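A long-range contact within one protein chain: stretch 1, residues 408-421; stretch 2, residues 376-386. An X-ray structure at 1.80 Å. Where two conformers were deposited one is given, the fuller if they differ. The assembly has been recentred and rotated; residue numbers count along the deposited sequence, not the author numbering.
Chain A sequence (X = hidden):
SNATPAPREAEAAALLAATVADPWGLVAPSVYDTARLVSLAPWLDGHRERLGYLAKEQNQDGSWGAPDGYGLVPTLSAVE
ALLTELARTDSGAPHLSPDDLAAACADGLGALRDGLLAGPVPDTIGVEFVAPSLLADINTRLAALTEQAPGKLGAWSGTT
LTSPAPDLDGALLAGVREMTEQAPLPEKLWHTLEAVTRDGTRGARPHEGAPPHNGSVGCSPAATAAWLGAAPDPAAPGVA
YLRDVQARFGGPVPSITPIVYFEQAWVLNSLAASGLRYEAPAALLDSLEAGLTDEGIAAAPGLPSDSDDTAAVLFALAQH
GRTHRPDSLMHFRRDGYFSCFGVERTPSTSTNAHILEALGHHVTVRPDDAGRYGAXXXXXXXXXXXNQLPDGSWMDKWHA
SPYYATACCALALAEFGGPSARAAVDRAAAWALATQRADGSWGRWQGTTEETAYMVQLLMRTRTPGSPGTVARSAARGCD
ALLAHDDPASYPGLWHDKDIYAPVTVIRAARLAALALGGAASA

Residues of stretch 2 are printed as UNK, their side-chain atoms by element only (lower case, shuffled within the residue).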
ATOM      1  N   CYS A 408      -0.207 -15.541  -0.322  1.00 21.04           N
ATOM      2  CA  CYS A 408      -1.664 -15.388  -0.507  1.00 22.36           C
ATOM      3  C   CYS A 408      -2.236 -16.569  -1.326  1.00 22.79           C
ATOM      4  O   CYS A 408      -3.215 -17.200  -0.919  1.00 23.80           O
ATOM      5  CB  CYS A 408      -2.022 -14.094  -1.206  1.00 21.33           C
ATOM      6  SG  CYS A 408      -1.815 -12.625  -0.142  1.00 22.69           S
ATOM      7  N   CYS A 409      -1.634 -16.829  -2.475  1.00 22.18           N
ATOM      8  CA  CYS A 409      -2.160 -17.792  -3.435  1.00 23.94           C
ATOM      9  C   CYS A 409      -1.999 -19.209  -2.967  1.00 24.36           C
ATOM     10  O   CYS A 409      -2.951 -20.002  -3.064  1.00 24.03           O
ATOM     11  CB  CYS A 409      -1.497 -17.602  -4.797  1.00 23.85           C
ATOM     12  SG  CYS A 409      -1.941 -16.031  -5.540  1.00 25.18           S
ATOM     13  N   ALA A 410      -0.824 -19.550  -2.449  1.00 23.83           N
ATOM     14  CA  ALA A 410      -0.597 -20.935  -1.972  1.00 25.44           C
ATOM     15  C   ALA A 410      -1.460 -21.262  -0.757  1.00 26.34           C
ATOM     16  O   ALA A 410      -1.943 -22.395  -0.632  1.00 25.33           O
ATOM     17  CB  ALA A 410       0.857 -21.172  -1.646  1.00 25.83           C
ATOM     18  N   LEU A 411      -1.653 -20.295   0.139  1.00 25.57           N
ATOM     19  CA  LEU A 411      -2.434 -20.557   1.348  1.00 26.13           C
ATOM     20  C   LEU A 411      -3.925 -20.679   1.061  1.00 27.09           C
ATOM     21  O   LEU A 411      -4.611 -21.460   1.717  1.00 27.84           O
ATOM     22  CB  LEU A 411      -2.205 -19.478   2.412  1.00 26.81           C
ATOM     23  CG  LEU A 411      -0.807 -19.565   3.057  1.00 28.37           C
ATOM     24  CD1 LEU A 411      -0.517 -18.319   3.887  1.00 30.14           C
ATOM     25  CD2 LEU A 411      -0.658 -20.860   3.852  1.00 30.97           C
ATOM     26  N   ALA A 412      -4.417 -19.906   0.095  1.00 25.74           N
ATOM     27  CA  ALA A 412      -5.801 -20.004  -0.347  1.00 25.21           C
ATOM     28  C   ALA A 412      -6.013 -21.369  -1.024  1.00 26.34           C
ATOM     29  O   ALA A 412      -6.996 -22.071  -0.733  1.00 27.37           O
ATOM     30  CB  ALA A 412      -6.119 -18.877  -1.313  1.00 24.88           C
ATOM     31  N   LEU A 413      -5.104 -21.726  -1.919  1.00 26.08           N
ATOM     32  CA  LEU A 413      -5.186 -23.023  -2.620  1.00 27.11           C
ATOM     33  C   LEU A 413      -5.022 -24.227  -1.695  1.00 28.25           C
ATOM     34  O   LEU A 413      -5.627 -25.287  -1.942  1.00 29.04           O
ATOM     35  CB  LEU A 413      -4.170 -23.098  -3.740  1.00 27.51           C
ATOM     36  CG  LEU A 413      -4.494 -22.302  -5.001  1.00 27.37           C
ATOM     37  CD1 LEU A 413      -3.215 -22.148  -5.813  1.00 27.51           C
ATOM     38  CD2 LEU A 413      -5.600 -22.916  -5.849  1.00 26.75           C
ATOM     39  N   ALA A 414      -4.196 -24.096  -0.661  1.00 26.98           N
ATOM     40  CA  ALA A 414      -3.975 -25.183   0.292  1.00 28.78           C
ATOM     41  C   ALA A 414      -5.265 -25.529   1.050  1.00 29.63           C
ATOM     42  O   ALA A 414      -5.599 -26.698   1.238  1.00 28.86           O
ATOM     43  CB  ALA A 414      -2.866 -24.823   1.269  1.00 28.47           C
ATOM     44  N   GLU A 415      -5.991 -24.506   1.460  1.00 27.94           N
ATOM     45  CA  GLU A 415      -7.188 -24.703   2.249  1.00 30.10           C
ATOM     46  C   GLU A 415      -8.450 -24.962   1.389  1.00 29.38           C
ATOM     47  O   GLU A 415      -9.350 -25.695   1.835  1.00 28.74           O
ATOM     48  CB  GLU A 415      -7.401 -23.505   3.195  1.00 32.19           C
ATOM     49  CG  GLU A 415      -8.479 -23.707   4.270  1.00 34.61           C
ATOM     50  CD  GLU A 415      -8.208 -24.850   5.257  1.00 37.30           C
ATOM     51  OE1 GLU A 415      -7.044 -25.283   5.421  1.00 38.50           O
ATOM     52  OE2 GLU A 415      -9.197 -25.330   5.882  1.00 42.25           O
ATOM     53  N   PHE A 416      -8.532 -24.381   0.187  1.00 26.62           N
ATOM     54  CA  PHE A 416      -9.798 -24.403  -0.588  1.00 27.38           C
ATOM     55  C   PHE A 416      -9.692 -24.836  -2.042  1.00 27.06           C
ATOM     56  O   PHE A 416     -10.684 -24.777  -2.756  1.00 27.21           O
ATOM     57  CB  PHE A 416     -10.436 -23.018  -0.561  1.00 27.44           C
ATOM     58  CG  PHE A 416     -10.770 -22.558   0.811  1.00 28.03           C
ATOM     59  CD1 PHE A 416     -11.782 -23.180   1.536  1.00 28.67           C
ATOM     60  CD2 PHE A 416     -10.055 -21.540   1.407  1.00 27.27           C
ATOM     61  CE1 PHE A 416     -12.084 -22.772   2.821  1.00 29.14           C
ATOM     62  CE2 PHE A 416     -10.353 -21.135   2.686  1.00 27.53           C
ATOM     63  CZ  PHE A 416     -11.364 -21.747   3.398  1.00 28.17           C
ATOM     64  N   GLY A 417      -8.505 -25.217  -2.494  1.00 26.59           N
ATOM     65  CA  GLY A 417      -8.304 -25.547  -3.891  1.00 28.11           C
ATOM     66  C   GLY A 417      -8.582 -27.012  -4.210  1.00 31.10           C
ATOM     67  O   GLY A 417      -8.671 -27.402  -5.378  1.00 32.07           O
ATOM     68  N   GLY A 418      -8.668 -27.836  -3.180  1.00 30.79           N
ATOM     69  CA  GLY A 418      -8.756 -29.249  -3.418  1.00 35.46           C
ATOM     70  C   GLY A 418      -7.492 -29.920  -3.936  1.00 36.88           C
ATOM     71  O   GLY A 418      -6.508 -29.269  -4.377  1.00 31.71           O
ATOM     72  N   PRO A 419      -7.500 -31.262  -3.893  1.00 38.61           N
ATOM     73  CA  PRO A 419      -6.309 -32.059  -4.227  1.00 40.11           C
ATOM     74  C   PRO A 419      -5.653 -31.744  -5.602  1.00 39.64           C
ATOM     75  O   PRO A 419      -4.444 -31.902  -5.773  1.00 34.07           O
ATOM     76  CB  PRO A 419      -6.809 -33.519  -4.141  1.00 42.20           C
ATOM     77  CG  PRO A 419      -8.075 -33.459  -3.337  1.00 42.18           C
ATOM     78  CD  PRO A 419      -8.667 -32.093  -3.505  1.00 42.05           C
ATOM     79  N   SER A 420      -6.430 -31.255  -6.560  1.00 42.29           N
ATOM     80  CA  SER A 420      -5.837 -30.904  -7.856  1.00 41.32           C
ATOM     81  C   SER A 420      -4.804 -29.789  -7.718  1.00 41.51           C
ATOM     82  O   SER A 420      -3.911 -29.666  -8.567  1.00 39.83           O
ATOM     83  CB  SER A 420      -6.926 -30.491  -8.871  1.00 43.57           C
ATOM     84  OG  SER A 420      -7.485 -29.217  -8.558  1.00 42.51           O
ATOM     85  N   ALA A 421      -4.933 -28.988  -6.645  1.00 40.33           N
ATOM     86  CA  ALA A 421      -4.087 -27.814  -6.427  1.00 39.18           C
ATOM     87  C   ALA A 421      -2.871 -28.062  -5.539  1.00 40.02           C
ATOM     88  O   ALA A 421      -2.035 -27.147  -5.359  1.00 36.67           O
ATOM     89  CB  ALA A 421      -4.925 -26.671  -5.850  1.00 39.31           C
ATOM     90  N   UNK A 376     -17.737 -20.966  -8.905  1.00 35.05           N
ATOM     91  CA  UNK A 376     -16.810 -19.836  -8.870  1.00 34.32           C
ATOM     92  C   UNK A 376     -15.542 -20.237  -8.138  1.00 31.53           C
ATOM     93  O   UNK A 376     -14.445 -19.876  -8.563  1.00 33.67           O
ATOM     94  c   UNK A 376     -19.861 -18.559  -9.211  1.00 36.50           C
ATOM     95  c   UNK A 376     -17.473 -18.609  -8.235  1.00 32.61           C
ATOM     96  o   UNK A 376     -20.114 -19.584  -8.541  1.00 35.53           O
ATOM     97  c   UNK A 376     -18.480 -17.900  -9.144  1.00 33.77           C
ATOM     98  o   UNK A 376     -20.711 -18.019  -9.946  1.00 38.58           O
ATOM     99  N   UNK A 377     -15.704 -20.968  -7.040  1.00 33.05           N
ATOM    100  CA  UNK A 377     -14.602 -21.521  -6.254  1.00 35.00           C
ATOM    101  C   UNK A 377     -13.629 -22.343  -7.103  1.00 37.57           C
ATOM    102  O   UNK A 377     -12.408 -22.186  -7.020  1.00 33.41           O
ATOM    103  c   UNK A 377     -16.467 -22.222  -2.898  1.00 38.94           C
ATOM    104  c   UNK A 377     -15.135 -22.359  -5.068  1.00 37.20           C
ATOM    105  c   UNK A 377     -15.799 -21.457  -4.024  1.00 37.73           C
ATOM    106  c   UNK A 377     -14.025 -23.142  -4.375  1.00 38.44           C
ATOM    107  N   UNK A 378     -14.154 -23.213  -7.950  1.00 40.93           N
ATOM    108  CA  UNK A 378     -13.266 -24.082  -8.711  1.00 42.80           C
ATOM    109  C   UNK A 378     -12.671 -23.392  -9.948  1.00 41.61           C
ATOM    110  O   UNK A 378     -11.555 -23.702 -10.357  1.00 43.91           O
ATOM    111  c   UNK A 378     -17.362 -27.159  -8.929  1.00 51.20           C
ATOM    112  c   UNK A 378     -15.287 -27.069  -7.549  1.00 54.50           C
ATOM    113  n   UNK A 378     -18.182 -27.280  -7.877  1.00 50.03           N
ATOM    114  c   UNK A 378     -13.973 -25.411  -9.004  1.00 46.48           C
ATOM    115  n   UNK A 378     -17.842 -27.073 -10.163  1.00 45.54           N
ATOM    116  c   UNK A 378     -13.944 -26.355  -7.791  1.00 48.05           C
ATOM    117  n   UNK A 378     -16.044 -27.092  -8.798  1.00 56.98           N
ATOM    118  N   UNK A 379     -13.360 -22.417 -10.508  1.00 38.37           N
ATOM    119  CA  UNK A 379     -12.771 -21.621 -11.576  1.00 39.12           C
ATOM    120  C   UNK A 379     -11.679 -20.626 -11.172  1.00 37.35           C
ATOM    121  O   UNK A 379     -10.812 -20.261 -12.005  1.00 33.71           O
ATOM    122  c   UNK A 379     -13.511 -19.923 -13.305  1.00 40.25           C
ATOM    123  c   UNK A 379     -15.225 -17.361 -14.352  1.00 33.76           C
ATOM    124  c   UNK A 379     -13.860 -20.734 -12.064  1.00 38.09           C
ATOM    125 se   UNK A 379     -14.841 -18.606 -12.921  0.65 42.03          SE
ATOM    126  N   UNK A 380     -11.775 -20.122  -9.942  1.00 35.26           N
ATOM    127  CA  UNK A 380     -10.697 -19.284  -9.363  1.00 32.70           C
ATOM    128  C   UNK A 380      -9.494 -20.196  -9.109  1.00 33.78           C
ATOM    129  O   UNK A 380      -8.342 -19.845  -9.387  1.00 30.06           O
ATOM    130  c   UNK A 380     -12.749 -17.129  -6.900  1.00 30.11           C
ATOM    131  c   UNK A 380     -12.209 -17.613  -8.217  1.00 29.56           C
ATOM    132  c   UNK A 380      -9.887 -17.993  -7.360  1.00 29.65           C
ATOM    133  c   UNK A 380     -11.105 -18.650  -8.022  1.00 30.58           C
ATOM    134  N   UNK A 381      -9.771 -21.387  -8.580  1.00 36.30           N
ATOM    135  CA  UNK A 381      -8.762 -22.448  -8.512  1.00 38.94           C
ATOM    136  C   UNK A 381      -8.051 -22.672  -9.841  1.00 40.44           C
ATOM    137  O   UNK A 381      -6.816 -22.593  -9.879  1.00 40.76           O
ATOM    138  o   UNK A 381      -9.746 -23.623  -6.672  1.00 43.23           O
ATOM    139  c   UNK A 381      -9.374 -23.758  -8.024  1.00 43.30           C
ATOM    140  N   UNK A 382      -8.805 -22.938 -10.912  1.00 43.42           N
ATOM    141  CA  UNK A 382      -8.237 -23.019 -12.273  1.00 44.69           C
ATOM    142  C   UNK A 382      -7.223 -21.899 -12.450  1.00 40.66           C
ATOM    143  O   UNK A 382      -6.042 -22.140 -12.668  1.00 35.27           O
ATOM    144  c   UNK A 382      -8.665 -22.807 -14.804  1.00 57.98           C
ATOM    145  o   UNK A 382      -7.890 -23.748 -15.138  1.00 70.90           O
ATOM    146  o   UNK A 382      -8.929 -21.856 -15.582  1.00 61.61           O
ATOM    147  c   UNK A 382      -9.291 -22.812 -13.384  1.00 50.29           C
ATOM    148  N   UNK A 383      -7.740 -20.682 -12.341  1.00 35.91           N
ATOM    149  CA  UNK A 383      -7.031 -19.482 -12.722  1.00 33.44           C
ATOM    150  C   UNK A 383      -5.760 -19.257 -11.890  1.00 30.68           C
ATOM    151  O   UNK A 383      -4.722 -18.910 -12.457  1.00 30.21           O
ATOM    152  n   UNK A 383      -6.876 -15.405 -14.548  1.00 31.92           N
ATOM    153  c   UNK A 383      -5.477 -13.709 -11.589  1.00 29.02           C
ATOM    154  c   UNK A 383      -5.815 -14.688 -10.659  1.00 29.63           C
ATOM    155  c   UNK A 383      -5.786 -13.834 -12.916  1.00 30.49           C
ATOM    156  c   UNK A 383      -6.468 -15.860 -11.055  1.00 29.38           C
ATOM    157  c   UNK A 383      -6.440 -15.007 -13.311  1.00 29.86           C
ATOM    158  c   UNK A 383      -7.975 -18.286 -12.590  1.00 31.72           C
ATOM    159  c   UNK A 383      -6.790 -16.013 -12.402  1.00 29.22           C
ATOM    160  c   UNK A 383      -7.466 -16.636 -14.434  1.00 30.02           C
ATOM    161  c   UNK A 383      -7.446 -17.044 -13.145  1.00 30.25           C
ATOM    162  N   UNK A 384      -5.839 -19.435 -10.573  1.00 29.28           N
ATOM    163  CA  UNK A 384      -4.652 -19.265  -9.716  1.00 28.52           C
ATOM    164  C   UNK A 384      -3.578 -20.259 -10.075  1.00 28.59           C
ATOM    165  O   UNK A 384      -2.409 -19.922 -10.193  1.00 26.15           O
ATOM    166  c   UNK A 384      -5.796 -18.259  -7.631  1.00 27.60           C
ATOM    167  c   UNK A 384      -4.989 -19.407  -8.242  1.00 27.61           C
ATOM    168  c   UNK A 384      -6.240 -18.654  -6.243  1.00 27.50           C
ATOM    169  c   UNK A 384      -4.926 -17.013  -7.588  1.00 27.13           C
ATOM    170  N   UNK A 385      -3.985 -21.510 -10.264  1.00 28.24           N
ATOM    171  CA  UNK A 385      -3.062 -22.522 -10.745  1.00 29.57           C
ATOM    172  C   UNK A 385      -2.415 -22.180 -12.087  1.00 28.75           C
ATOM    173  O   UNK A 385      -1.203 -22.338 -12.236  1.00 29.58           O
ATOM    174  c   UNK A 385      -3.788 -23.881 -10.819  1.00 30.14           C
ATOM    175  c   UNK A 385      -3.023 -24.695  -8.610  1.00 30.67           C
ATOM    176  c   UNK A 385      -5.242 -25.531  -9.488  1.00 33.47           C
ATOM    177  c   UNK A 385      -4.246 -24.342  -9.433  1.00 31.14           C
ATOM    178  N   UNK A 386      -3.193 -21.670 -13.032  1.00 29.56           N
ATOM    179  CA  UNK A 386      -2.673 -21.349 -14.346  0.60 31.26           C
ATOM    180  C   UNK A 386      -1.732 -20.120 -14.326  1.00 31.16           C
ATOM    181  O   UNK A 386      -0.905 -19.964 -15.213  1.00 31.84           O
ATOM    182  o   UNK A 386      -4.434 -23.423 -14.961  0.60 34.94           O
ATOM    183  c   UNK A 386      -3.834 -21.101 -15.313  0.60 32.92           C
ATOM    184  o   UNK A 386      -5.836 -22.144 -16.065  0.60 36.79           O
ATOM    185  c   UNK A 386      -4.758 -22.316 -15.459  0.60 34.82           C
TER

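Position 376 carries three side-chain carbons in a row, the third bearing two oxygens. That is a carboxylate on a two-carbon spacer, and nothing of stretch 1 is in reach. The residue is Glu376.

Position 377 has four carbons, forked at the first, with one arm two carbons long. Its CB points toward stretch 1, where the short arm lies 4.1 Å from Phe416 O. Branching at CB with a longer arm identifies Ile377, and the approaching atom is CG2.

Position 378 has three carbons, a nitrogen, then a carbon carrying two more nitrogens. Its CA-to-CB bond points sideways to stretch 1, and the guanidinium chain makes no close contact with it. It is Arg378.

Position 379 is an unbranched chain of two carbons, a selenium and a carbon. It is far from stretch 1. The selenium marks selenomethionine, Met379.

Position 380 repeats the pattern of 377, four carbons forked at the first with one arm of two. Its CA-to-CB bond points sideways, and no side-chain atom comes within contact distance of stretch 1. It is Ile380.

Position 381 has one carbon and one oxygen. The oxygen sits 3.7 Å from Gly417 CA, and it lies 3.0 Å from Ile377 O. A single hydroxyl on CB gives Ser381. Its OG donates a hydrogen bond to Ile377 O, one turn back, so the hydroxyl is satisfied within its own helix.

Position 382 has two carbons, the second carrying two oxygens. Its CB points away from stretch 1. It is Asp382.

Position 383 has one carbon leading to fused five- and six-membered rings that hold eight carbons and one nitrogen. This indole does not touch stretch 1. It is Trp383.

Position 384 has four carbons, forked at the second. Its CB points toward stretch 1 and lies 4.1 Å from Leu413 CD1, while one branch tip reaches Cys409 SG at 3.8 Å. The late fork means Leu384, and that tip is CD2.

Position 385 also has four carbons forked at the second. Its CB points sideways, but the end of the chain comes nearer. One tip is 3.8 Å from Leu413 CD1, and both tips lie close to Ala421 CB. This is Leu385. CD2 is the tip near Leu413 and is 3.9 Å from Ala421 CB; CD1 is 3.8 Å from Ala421 CB.

Position 386 has two carbons, the second bearing two oxygens, and is out of reach of stretch 1. It is Asp386, deposited in two conformers.

The contact is packing without hydrogen bonds across it. Two helices meet at 139° between their directions, 10.8 Å apart at closest approach. Leu413 is central: its CD1 meets both Leu384 and Leu385, and its CD2 lies 4.2 Å from Ser381 CA. At Gly417 the backbones come close, with its CA 5.6 Å from Ser381 CA. Beyond the glycine turn, the chain returns and Ala421 covers Leu385. Together the stretches bury 380 Å².

Stretch 2 376-386: EIRMISDWLLD
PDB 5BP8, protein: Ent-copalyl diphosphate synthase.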